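Local coordinates for class I phosphodiesterase PDEB1 (Leishmania major, PDB 2R8Q), which belongs to the class I phosphodiesterases, and is represented by an all-helical catalytic domain of the HD superfamily that holds zinc and magnesium ions, at residues T227-S232 / R242-E247; A217-A222 / G315-D320; E129-L134 / A189-G194; E182-P187 / Y202-L207. One frame throughout, in Å; residues are numbered along the deposited sequence.

Contact 1: residues T227-S232 / R242-E247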
# COMPACT_ATOMS: atom_id res chain seq x y z
N THR A 227 3.62 8.74 28.86
CA THR A 227 3.70 9.40 30.15
C THR A 227 2.37 9.29 30.90
O THR A 227 2.36 9.07 32.12
CB THR A 227 4.06 10.88 29.98
OG1 THR A 227 5.27 10.99 29.21
CG2 THR A 227 4.28 11.54 31.34
N GLU A 228 1.26 9.44 30.19
CA GLU A 228 -0.05 9.33 30.82
C GLU A 228 -0.22 7.91 31.34
O GLU A 228 -0.84 7.69 32.38
CB GLU A 228 -1.16 9.66 29.81
CG GLU A 228 -2.58 9.59 30.36
CD GLU A 228 -2.78 10.43 31.61
OE1 GLU A 228 -2.23 11.54 31.68
OE2 GLU A 228 -3.50 9.97 32.53
N LEU A 229 0.33 6.94 30.62
CA LEU A 229 0.26 5.55 31.03
C LEU A 229 0.95 5.42 32.39
O LEU A 229 0.45 4.75 33.30
CB LEU A 229 0.97 4.65 30.01
CG LEU A 229 1.23 3.20 30.41
CD1 LEU A 229 -0.09 2.49 30.66
CD2 LEU A 229 2.02 2.50 29.32
N ALA A 230 2.09 6.07 32.53
CA ALA A 230 2.86 6.04 33.77
C ALA A 230 2.18 6.88 34.85
O ALA A 230 2.28 6.57 36.04
CB ALA A 230 4.27 6.55 33.53
N THR A 231 1.49 7.93 34.44
CA THR A 231 0.78 8.82 35.36
C THR A 231 -0.43 8.13 35.99
O THR A 231 -0.71 8.32 37.18
CB THR A 231 0.30 10.10 34.64
OG1 THR A 231 1.43 10.87 34.22
CG2 THR A 231 -0.57 10.94 35.57
N SER A 232 -1.14 7.34 35.20
CA SER A 232 -2.32 6.65 35.69
C SER A 232 -2.00 5.29 36.31
O SER A 232 -2.77 4.78 37.12
CB SER A 232 -3.34 6.47 34.55
OG SER A 232 -2.76 5.81 33.44
N ARG A 242 -0.18 -2.77 27.44
CA ARG A 242 0.90 -3.57 26.90
C ARG A 242 1.19 -3.19 25.45
O ARG A 242 2.34 -3.24 25.01
CB ARG A 242 0.59 -5.06 27.03
CG ARG A 242 0.32 -5.51 28.47
CD ARG A 242 0.48 -7.01 28.63
NE ARG A 242 -0.26 -7.73 27.59
CZ ARG A 242 -1.57 -7.88 27.57
NH1 ARG A 242 -2.33 -7.39 28.54
NH2 ARG A 242 -2.14 -8.52 26.55
N ARG A 243 0.15 -2.79 24.72
CA ARG A 243 0.35 -2.39 23.33
C ARG A 243 1.20 -1.12 23.28
O ARG A 243 2.12 -1.01 22.47
CB ARG A 243 -0.98 -2.13 22.62
CG ARG A 243 -0.83 -1.81 21.13
CD ARG A 243 -0.05 -2.91 20.41
NE ARG A 243 -0.53 -4.24 20.78
CZ ARG A 243 -1.58 -4.84 20.24
NH1 ARG A 243 -2.27 -4.24 19.28
NH2 ARG A 243 -1.96 -6.03 20.68
N LEU A 244 0.90 -0.16 24.15
CA LEU A 244 1.66 1.08 24.20
C LEU A 244 3.10 0.78 24.61
O LEU A 244 4.04 1.44 24.17
CB LEU A 244 1.01 2.07 25.17
CG LEU A 244 1.68 3.43 25.32
CD1 LEU A 244 1.96 4.05 23.95
CD2 LEU A 244 0.78 4.34 26.14
N VAL A 245 3.29 -0.23 25.46
CA VAL A 245 4.64 -0.61 25.87
C VAL A 245 5.40 -1.15 24.66
O VAL A 245 6.57 -0.83 24.47
CB VAL A 245 4.61 -1.69 26.99
CG1 VAL A 245 5.99 -2.35 27.11
CG2 VAL A 245 4.22 -1.05 28.32
N MET A 246 4.73 -1.95 23.84
CA MET A 246 5.35 -2.50 22.64
C MET A 246 5.76 -1.38 21.69
O MET A 246 6.88 -1.38 21.15
CB MET A 246 4.38 -3.44 21.90
CG MET A 246 4.06 -4.73 22.62
SD MET A 246 2.82 -5.70 21.72
CE MET A 246 3.82 -6.34 20.38
N GLU A 247 4.86 -0.43 21.48
CA GLU A 247 5.14 0.69 20.58
C GLU A 247 6.29 1.54 21.09
O GLU A 247 7.13 2.00 20.32
CB GLU A 247 3.89 1.56 20.41
CG GLU A 247 2.71 0.81 19.81
CD GLU A 247 1.42 1.60 19.89
OE1 GLU A 247 1.34 2.53 20.73
OE2 GLU A 247 0.48 1.29 19.13

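Contact 2: residues A217-A222 / G315-D320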
# COMPACT_ATOMS: atom_id res chain seq x y z
N ALA A 217 7.23 11.71 13.28
CA ALA A 217 6.36 12.88 13.28
C ALA A 217 5.38 12.77 14.45
O ALA A 217 4.83 13.76 14.92
CB ALA A 217 5.60 12.99 11.97
N LYS A 218 5.17 11.54 14.91
CA LYS A 218 4.24 11.27 16.01
C LYS A 218 4.98 11.13 17.33
O LYS A 218 4.38 10.73 18.34
CB LYS A 218 3.48 9.97 15.73
CG LYS A 218 2.69 9.96 14.43
CD LYS A 218 2.13 8.58 14.13
CE LYS A 218 1.15 8.12 15.20
NZ LYS A 218 0.58 6.78 14.89
N HIS A 219 6.26 11.46 17.34
CA HIS A 219 7.07 11.31 18.55
C HIS A 219 6.53 11.98 19.81
O HIS A 219 6.38 11.33 20.84
CB HIS A 219 8.49 11.81 18.29
CG HIS A 219 9.42 11.57 19.43
ND1 HIS A 219 9.89 10.31 19.76
CD2 HIS A 219 9.92 12.41 20.37
CE1 HIS A 219 10.63 10.39 20.85
NE2 HIS A 219 10.67 11.65 21.24
N ALA A 220 6.26 13.28 19.74
CA ALA A 220 5.76 14.01 20.90
C ALA A 220 4.49 13.38 21.46
O ALA A 220 4.36 13.19 22.67
CB ALA A 220 5.50 15.47 20.52
N ASP A 221 3.55 13.04 20.57
CA ASP A 221 2.30 12.43 21.00
C ASP A 221 2.54 11.06 21.62
O ASP A 221 1.93 10.71 22.63
CB ASP A 221 1.34 12.30 19.81
CG ASP A 221 -0.04 11.85 20.23
OD1 ASP A 221 -0.68 12.57 21.02
OD2 ASP A 221 -0.48 10.78 19.76
N ALA A 222 3.44 10.30 21.01
CA ALA A 222 3.77 8.96 21.50
C ALA A 222 4.32 9.03 22.92
O ALA A 222 3.97 8.22 23.77
CB ALA A 222 4.80 8.32 20.57
N GLY A 315 17.83 11.73 24.01
CA GLY A 315 18.20 11.85 25.41
C GLY A 315 17.02 11.89 26.35
O GLY A 315 16.92 11.06 27.26
N LYS A 316 16.12 12.84 26.15
CA LYS A 316 14.95 12.97 27.00
C LYS A 316 14.07 11.73 26.88
O LYS A 316 13.50 11.27 27.87
CB LYS A 316 14.13 14.21 26.62
CG LYS A 316 12.84 14.33 27.42
CD LYS A 316 12.00 15.52 26.99
CE LYS A 316 10.69 15.57 27.76
NZ LYS A 316 9.82 16.70 27.34
N PHE A 317 13.95 11.20 25.67
CA PHE A 317 13.11 10.02 25.46
C PHE A 317 13.53 8.86 26.34
O PHE A 317 12.71 8.27 27.04
CB PHE A 317 13.14 9.58 23.99
CG PHE A 317 12.19 8.45 23.68
CD1 PHE A 317 10.82 8.63 23.79
CD2 PHE A 317 12.67 7.21 23.28
CE1 PHE A 317 9.93 7.59 23.52
CE2 PHE A 317 11.80 6.16 23.00
CZ PHE A 317 10.42 6.35 23.13
N PHE A 318 14.82 8.51 26.32
CA PHE A 318 15.27 7.40 27.15
C PHE A 318 15.18 7.71 28.64
O PHE A 318 14.78 6.86 29.44
CB PHE A 318 16.71 6.99 26.79
CG PHE A 318 16.78 6.03 25.63
CD1 PHE A 318 16.90 6.49 24.32
CD2 PHE A 318 16.66 4.66 25.85
CE1 PHE A 318 16.91 5.60 23.25
CE2 PHE A 318 16.67 3.76 24.78
CZ PHE A 318 16.79 4.23 23.48
N ARG A 319 15.55 8.93 29.03
CA ARG A 319 15.47 9.31 30.43
C ARG A 319 14.03 9.18 30.93
O ARG A 319 13.79 8.68 32.02
CB ARG A 319 15.97 10.75 30.60
CG ARG A 319 17.45 10.91 30.26
CD ARG A 319 17.80 12.33 29.87
NE ARG A 319 19.16 12.42 29.35
CZ ARG A 319 19.62 13.44 28.64
NH1 ARG A 319 18.83 14.47 28.36
NH2 ARG A 319 20.87 13.44 28.20
N ASP A 320 13.09 9.61 30.10
CA ASP A 320 11.67 9.55 30.45
C ASP A 320 11.10 8.14 30.52
O ASP A 320 10.45 7.79 31.51
CB ASP A 320 10.86 10.38 29.45
CG ASP A 320 10.85 11.86 29.79
OD1 ASP A 320 11.83 12.34 30.39
OD2 ASP A 320 9.86 12.54 29.45

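Contact 3: residues E129-L134 / A189-G194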
# COMPACT_ATOMS: atom_id res chain seq x y z
N GLU A 129 3.51 -11.37 22.71
CA GLU A 129 3.84 -9.98 22.38
C GLU A 129 5.34 -9.80 22.21
O GLU A 129 5.79 -9.02 21.37
CB GLU A 129 3.26 -9.05 23.45
CG GLU A 129 1.74 -9.10 23.44
CD GLU A 129 1.08 -8.42 24.62
OE1 GLU A 129 1.68 -8.34 25.71
OE2 GLU A 129 -0.08 -7.98 24.45
N CYS A 130 6.13 -10.53 23.00
CA CYS A 130 7.59 -10.44 22.87
C CYS A 130 7.99 -10.98 21.50
O CYS A 130 8.83 -10.39 20.81
CB CYS A 130 8.28 -11.25 23.96
SG CYS A 130 8.17 -10.51 25.60
N TYR A 131 7.38 -12.10 21.11
CA TYR A 131 7.65 -12.73 19.82
C TYR A 131 7.29 -11.79 18.68
O TYR A 131 8.10 -11.55 17.78
CB TYR A 131 6.85 -14.04 19.72
CG TYR A 131 6.99 -14.77 18.40
CD1 TYR A 131 8.25 -15.08 17.88
CD2 TYR A 131 5.86 -15.16 17.68
CE1 TYR A 131 8.38 -15.76 16.67
CE2 TYR A 131 5.98 -15.85 16.48
CZ TYR A 131 7.24 -16.14 15.98
OH TYR A 131 7.36 -16.80 14.78
N VAL A 132 6.07 -11.26 18.72
CA VAL A 132 5.63 -10.34 17.68
C VAL A 132 6.51 -9.10 17.60
O VAL A 132 6.83 -8.62 16.51
CB VAL A 132 4.16 -9.93 17.91
CG1 VAL A 132 3.74 -8.87 16.89
CG2 VAL A 132 3.26 -11.16 17.80
N LEU A 133 6.94 -8.58 18.75
CA LEU A 133 7.79 -7.39 18.75
C LEU A 133 9.11 -7.66 18.03
O LEU A 133 9.57 -6.84 17.22
CB LEU A 133 8.06 -6.95 20.19
CG LEU A 133 8.95 -5.72 20.38
CD1 LEU A 133 8.33 -4.51 19.67
CD2 LEU A 133 9.10 -5.43 21.87
N LEU A 134 9.72 -8.81 18.30
CA LEU A 134 10.98 -9.16 17.67
C LEU A 134 10.84 -9.37 16.16
O LEU A 134 11.70 -8.96 15.39
CB LEU A 134 11.58 -10.41 18.34
CG LEU A 134 12.00 -10.15 19.79
CD1 LEU A 134 12.35 -11.47 20.47
CD2 LEU A 134 13.20 -9.21 19.81
N ALA A 189 6.91 -18.53 4.46
CA ALA A 189 7.57 -17.53 5.29
C ALA A 189 6.64 -16.97 6.37
O ALA A 189 6.98 -15.99 7.04
CB ALA A 189 8.10 -16.39 4.42
N ASP A 190 5.49 -17.59 6.54
CA ASP A 190 4.52 -17.11 7.53
C ASP A 190 4.89 -17.52 8.96
O ASP A 190 4.54 -18.60 9.42
CB ASP A 190 3.12 -17.62 7.16
CG ASP A 190 2.06 -17.21 8.16
OD1 ASP A 190 2.30 -16.25 8.92
OD2 ASP A 190 0.98 -17.84 8.17
N VAL A 191 5.59 -16.63 9.66
CA VAL A 191 6.01 -16.90 11.03
C VAL A 191 4.88 -16.87 12.05
O VAL A 191 5.11 -17.06 13.24
CB VAL A 191 7.14 -15.94 11.48
CG1 VAL A 191 8.38 -16.17 10.61
CG2 VAL A 191 6.69 -14.50 11.38
N PHE A 192 3.66 -16.65 11.57
CA PHE A 192 2.47 -16.65 12.43
C PHE A 192 1.67 -17.91 12.10
O PHE A 192 0.53 -18.07 12.54
CB PHE A 192 1.60 -15.42 12.14
CG PHE A 192 2.21 -14.10 12.56
CD1 PHE A 192 1.74 -12.91 12.02
CD2 PHE A 192 3.24 -14.05 13.50
CE1 PHE A 192 2.28 -11.68 12.40
CE2 PHE A 192 3.79 -12.83 13.89
CZ PHE A 192 3.31 -11.64 13.34
N GLU A 193 2.29 -18.81 11.34
CA GLU A 193 1.64 -20.05 10.90
C GLU A 193 1.11 -20.94 12.03
O GLU A 193 0.15 -21.68 11.82
CB GLU A 193 2.61 -20.87 10.03
CG GLU A 193 3.74 -21.55 10.80
CD GLU A 193 4.71 -22.30 9.90
OE1 GLU A 193 4.28 -22.71 8.79
OE2 GLU A 193 5.88 -22.49 10.30
N GLY A 194 1.73 -20.87 13.20
CA GLY A 194 1.29 -21.70 14.31
C GLY A 194 0.27 -21.07 15.23
O GLY A 194 -0.18 -21.69 16.20

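Contact 4: residues E182-P187 / Y202-L207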
# COMPACT_ATOMS: atom_id res chain seq x y z
N GLU A 182 2.57 -8.70 2.66
CA GLU A 182 2.90 -9.46 1.45
C GLU A 182 3.80 -10.65 1.79
O GLU A 182 3.53 -11.78 1.37
CB GLU A 182 3.62 -8.54 0.46
CG GLU A 182 4.15 -9.24 -0.77
CD GLU A 182 4.95 -8.30 -1.66
OE1 GLU A 182 4.37 -7.31 -2.15
OE2 GLU A 182 6.16 -8.56 -1.86
N ILE A 183 4.86 -10.40 2.54
CA ILE A 183 5.79 -11.46 2.93
C ILE A 183 5.09 -12.57 3.72
O ILE A 183 5.27 -13.75 3.43
CB ILE A 183 6.94 -10.89 3.79
CG1 ILE A 183 7.83 -9.99 2.94
CG2 ILE A 183 7.75 -12.03 4.40
CD1 ILE A 183 8.89 -9.24 3.73
N LEU A 184 4.30 -12.17 4.71
CA LEU A 184 3.59 -13.12 5.56
C LEU A 184 2.47 -13.89 4.87
O LEU A 184 2.00 -14.90 5.39
CB LEU A 184 3.03 -12.40 6.79
CG LEU A 184 4.12 -11.85 7.72
CD1 LEU A 184 3.50 -10.91 8.75
CD2 LEU A 184 4.84 -13.01 8.40
N SER A 185 2.06 -13.43 3.69
CA SER A 185 0.99 -14.11 2.96
C SER A 185 1.50 -15.40 2.33
O SER A 185 0.72 -16.23 1.87
CB SER A 185 0.42 -13.20 1.86
OG SER A 185 1.34 -13.01 0.80
N ASP A 186 2.82 -15.56 2.33
CA ASP A 186 3.48 -16.74 1.78
C ASP A 186 3.58 -17.80 2.87
O ASP A 186 4.25 -17.60 3.88
CB ASP A 186 4.89 -16.36 1.29
CG ASP A 186 5.70 -17.55 0.82
OD1 ASP A 186 6.91 -17.37 0.58
OD2 ASP A 186 5.14 -18.66 0.68
N PRO A 187 2.92 -18.95 2.68
CA PRO A 187 2.96 -20.02 3.68
C PRO A 187 4.39 -20.42 4.07
O PRO A 187 4.64 -20.81 5.21
CB PRO A 187 2.22 -21.17 2.99
CG PRO A 187 1.26 -20.45 2.09
CD PRO A 187 2.11 -19.35 1.52
N TYR A 202 -4.64 -10.78 16.30
CA TYR A 202 -4.04 -10.00 17.38
C TYR A 202 -2.60 -9.63 17.00
O TYR A 202 -2.17 -8.48 17.17
CB TYR A 202 -4.03 -10.82 18.67
CG TYR A 202 -3.60 -10.05 19.90
CD1 TYR A 202 -4.51 -9.27 20.62
CD2 TYR A 202 -2.28 -10.10 20.35
CE1 TYR A 202 -4.12 -8.56 21.75
CE2 TYR A 202 -1.88 -9.40 21.48
CZ TYR A 202 -2.80 -8.63 22.18
OH TYR A 202 -2.41 -7.94 23.30
N ALA A 203 -1.88 -10.61 16.49
CA ALA A 203 -0.49 -10.42 16.08
C ALA A 203 -0.35 -9.37 14.98
O ALA A 203 0.54 -8.52 15.04
CB ALA A 203 0.11 -11.74 15.63
N TYR A 204 -1.21 -9.44 13.97
CA TYR A 204 -1.14 -8.47 12.88
C TYR A 204 -1.41 -7.05 13.36
O TYR A 204 -0.74 -6.11 12.94
CB TYR A 204 -2.12 -8.83 11.75
CG TYR A 204 -1.55 -9.76 10.72
CD1 TYR A 204 -1.87 -11.12 10.72
CD2 TYR A 204 -0.69 -9.29 9.72
CE1 TYR A 204 -1.35 -11.99 9.76
CE2 TYR A 204 -0.16 -10.15 8.75
CZ TYR A 204 -0.50 -11.49 8.78
OH TYR A 204 -0.01 -12.34 7.81
N ARG A 205 -2.39 -6.89 14.24
CA ARG A 205 -2.69 -5.56 14.73
C ARG A 205 -1.52 -5.01 15.55
O ARG A 205 -1.20 -3.83 15.46
CB ARG A 205 -3.97 -5.55 15.56
CG ARG A 205 -4.39 -4.16 16.02
CD ARG A 205 -4.34 -3.17 14.85
NE ARG A 205 -4.62 -1.80 15.26
CZ ARG A 205 -5.83 -1.27 15.35
NH1 ARG A 205 -6.90 -2.00 15.07
NH2 ARG A 205 -5.97 -0.01 15.73
N ALA A 206 -0.88 -5.88 16.32
CA ALA A 206 0.26 -5.45 17.13
C ALA A 206 1.44 -5.06 16.24
O ALA A 206 2.08 -4.03 16.46
CB ALA A 206 0.67 -6.57 18.09
N LEU A 207 1.72 -5.87 15.23
CA LEU A 207 2.81 -5.59 14.31
C LEU A 207 2.57 -4.25 13.61
O LEU A 207 3.46 -3.40 13.56
CB LEU A 207 2.94 -6.73 13.29
CG LEU A 207 4.00 -6.62 12.19
CD1 LEU A 207 4.39 -8.01 11.70
CD2 LEU A 207 3.46 -5.77 11.03

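Contact 1: residues T227-S232 / R242-E247
Leu-229 and Leu-244 both turn CG opposite the backbone N, with chi1 of 168° and -179°, and these torsions send the two side chains toward each other tip to tip between their helices. The methyl CD2 of Leu-229 meets CD2 of Leu-244 at 3.9 Å. That same Leu-244 methyl lies 3.9 Å from CB of Leu-229, touching the base of its partner as well as the tip. Val-245 adds a second, looser touch: its CG2 is 4.3 Å from Leu-229 CD2, so this one methyl faces branches of two consecutive residues. No hydrogen bond crosses, and the backbones stay well apart, 8.3 Å between CA of Leu-229 and CA of Leu-244. Helices 219-232 and 239-254 follow each other in the chain and run in nearly opposite directions here, a helical hairpin of the all-helical phosphodiesterase domain, with Phe-234 of the connection packing on Val-245. Polar groups of the first helix bond within it. Thr-227 O accepts from both N and OG1 of Thr-231, the hydroxyl at 2.9 Å from Thr-227 O and 47° above the carbonyl plane. Glu-228 O is likewise held by Ser-232, whose N and OG come from opposite faces of the carbonyl. In the second helix Arg-242 points away from the leucines and forms salt bridges with Glu-129 and Asp-239.

Contact 2: residues A217-A222 / G315-D320
His-219 and Phe-317 form the whole close part of this contact, an aromatic pair with ring centroids 5.1 Å apart and planes at 57°, neither stacked nor edge-to-face. The imidazole approaches with CE1, which lies 3.4 Å from CD1 of Phe-317 and 3.8 Å from Phe-317 CG, the latter in the plane of the imidazole at its edge. NE2 of His-219 stands a little farther off, 4.0 Å from Phe-317 CD1. Each residue has CG turned opposite its own backbone N (chi1 -174° for His-219), which carries both rings into the gap between helices whose nearest CA atoms, those of His-219 and Phe-317, are 9.3 Å apart. Lys-251 of helix 239-254 joins the pair from a third helix: it hydrogen-bonds to His-219 ND1 and makes a cation-pi contact with Phe-317. Packing is dense round the phenyl ring, which is buried and also touches Thr-248, Ala-252 and Leu-223. The other side is loose. Lys-316 starts toward the opposite helix but its extended chain stays in solvent, and Ala-220 and Asp-221 are exposed. Lys-218 holds the N-cap position, so His-219 belongs to the first turn of helix 219-232. Its side chain lies about 9 Å from the bound 3-isobutyl-1-methylxanthine, and helix 302-324, which carries Phe-317, also supplies the pocket residues Gln-306 and Phe-309: a helix junction close to the ligand pocket of the phosphodiesterase domain.

Contact 3: residues E129-L134 / A189-G194
Tyr-131 reaches out of its helix to donate its hydroxyl hydrogen to a backbone carbonyl of an irregular loop, OH to Val-191 O at 2.7 Å, the one hydrogen bond of an otherwise apolar contact. The C=O...donor angle is 133° and the hydroxyl is tilted 16° from the carbonyl plane, while the oxygen it meets lies in the plane of the phenol ring, at its edge. Tyr-131 carries CG opposite its backbone N (chi1 177°), which sends the ring straight toward the loop. The hydroxyl also presses on the side chain of the residue it binds, with Tyr-131 OH 3.4 Å from Val-191 CB. The accepting carbonyl sits inside a tight bend: a type I beta turn runs from Asp-190 to Glu-193, closed by Glu-193 N to Asp-190 O at 3.0 Å, and Asp-190 adds an Asx turn. In that turn Phe-192 N donates to Asp-190 OD1 at 3.0 Å, approaching from well above the carboxylate plane. This bend belongs to the connection between helices 171-184 and 197-212, and the contact pins it to helix 127-139 of the all-helical domain. Phe-192 packs against the tyrosine as well. Its ring turns an edge to Tyr-131, CD2 of Phe-192 lying 4.4 Å from Tyr-131 CE2, and its CE2 comes 4.3 Å from CG2 of Val-132. Ala-203 of helix 197-212 touches both Val-132 and Phe-192. Phe-76 also meets the Tyr-131 ring, and at the far end of the turn Glu-193 forms a salt bridge with Arg-79.

Contact 4: residues E182-P187 / Y202-L207
Next to Leu-184, which packs on Tyr-204, the carbonyl oxygen of Glu-182 is gripped twice by one residue: Ser-185 OG donates to Glu-182 O at 2.6 Å and Ser-185 N to the same oxygen at 3.2 Å. The hydroxyl lies 21° from the carbonyl plane, and the two bonds tie Ser-185 back to the residue three before it. Leu-184 and Tyr-204 slide past each other in opposite directions. The phenol reaches beyond the leucine tip to its base, with Tyr-204 OH 3.2 Å from Leu-184 CB, a contact and not a bond. In return Leu-184 CD1 approaches the ring obliquely, 3.7 Å from Tyr-204 CE2. The leucine has CG opposite its carbonyl carbon (chi1 -65°), and from there CD1 extends to a second neighbour, Leu-207 CD1, at 4.2 Å. Tyr-204 and Leu-207 are three residues apart, so the one methyl touches side chains from successive turns of helix 197-212. Farther round, Phe-86 and Val-191 also touch Leu-184, the ring of Phe-192 makes an edge-to-face pair with Tyr-204, and Pro-158 of the second subunit packs on the same tyrosine. Leu-207 also touches Thr-136, and its side chain is about 12 Å from the magnesium ion. Buried apolar packing of this kind joins consecutive helices 171-184 and 197-212 of the all-helical phosphodiesterase domain, near its subunit interface.

From the N terminus, 129-134 comes first and closes on 189-194, making contact 3; contact 4 opens at 182-187 inside that loop and closes at 202-207 beyond it, so the two cross, their centres about 8 Å apart. After helix 197-212 the chain enters helix 219-232, which serves both remaining contacts. Contact 2 opens at 217-222 and closes 93 residues on at 315-320, with contact 1, a short hairpin from 227-232 to 242-247, nested within it. Segment 242-247 ties the two pairs together: Arg-242 bridges to Glu-129 of contact 3, and Arg-243 packs on Tyr-202 and Ala-206 of contact 4. Contact 2 ties helix 219-232 to helix 302-324, one of the helices that supply the ligand pocket.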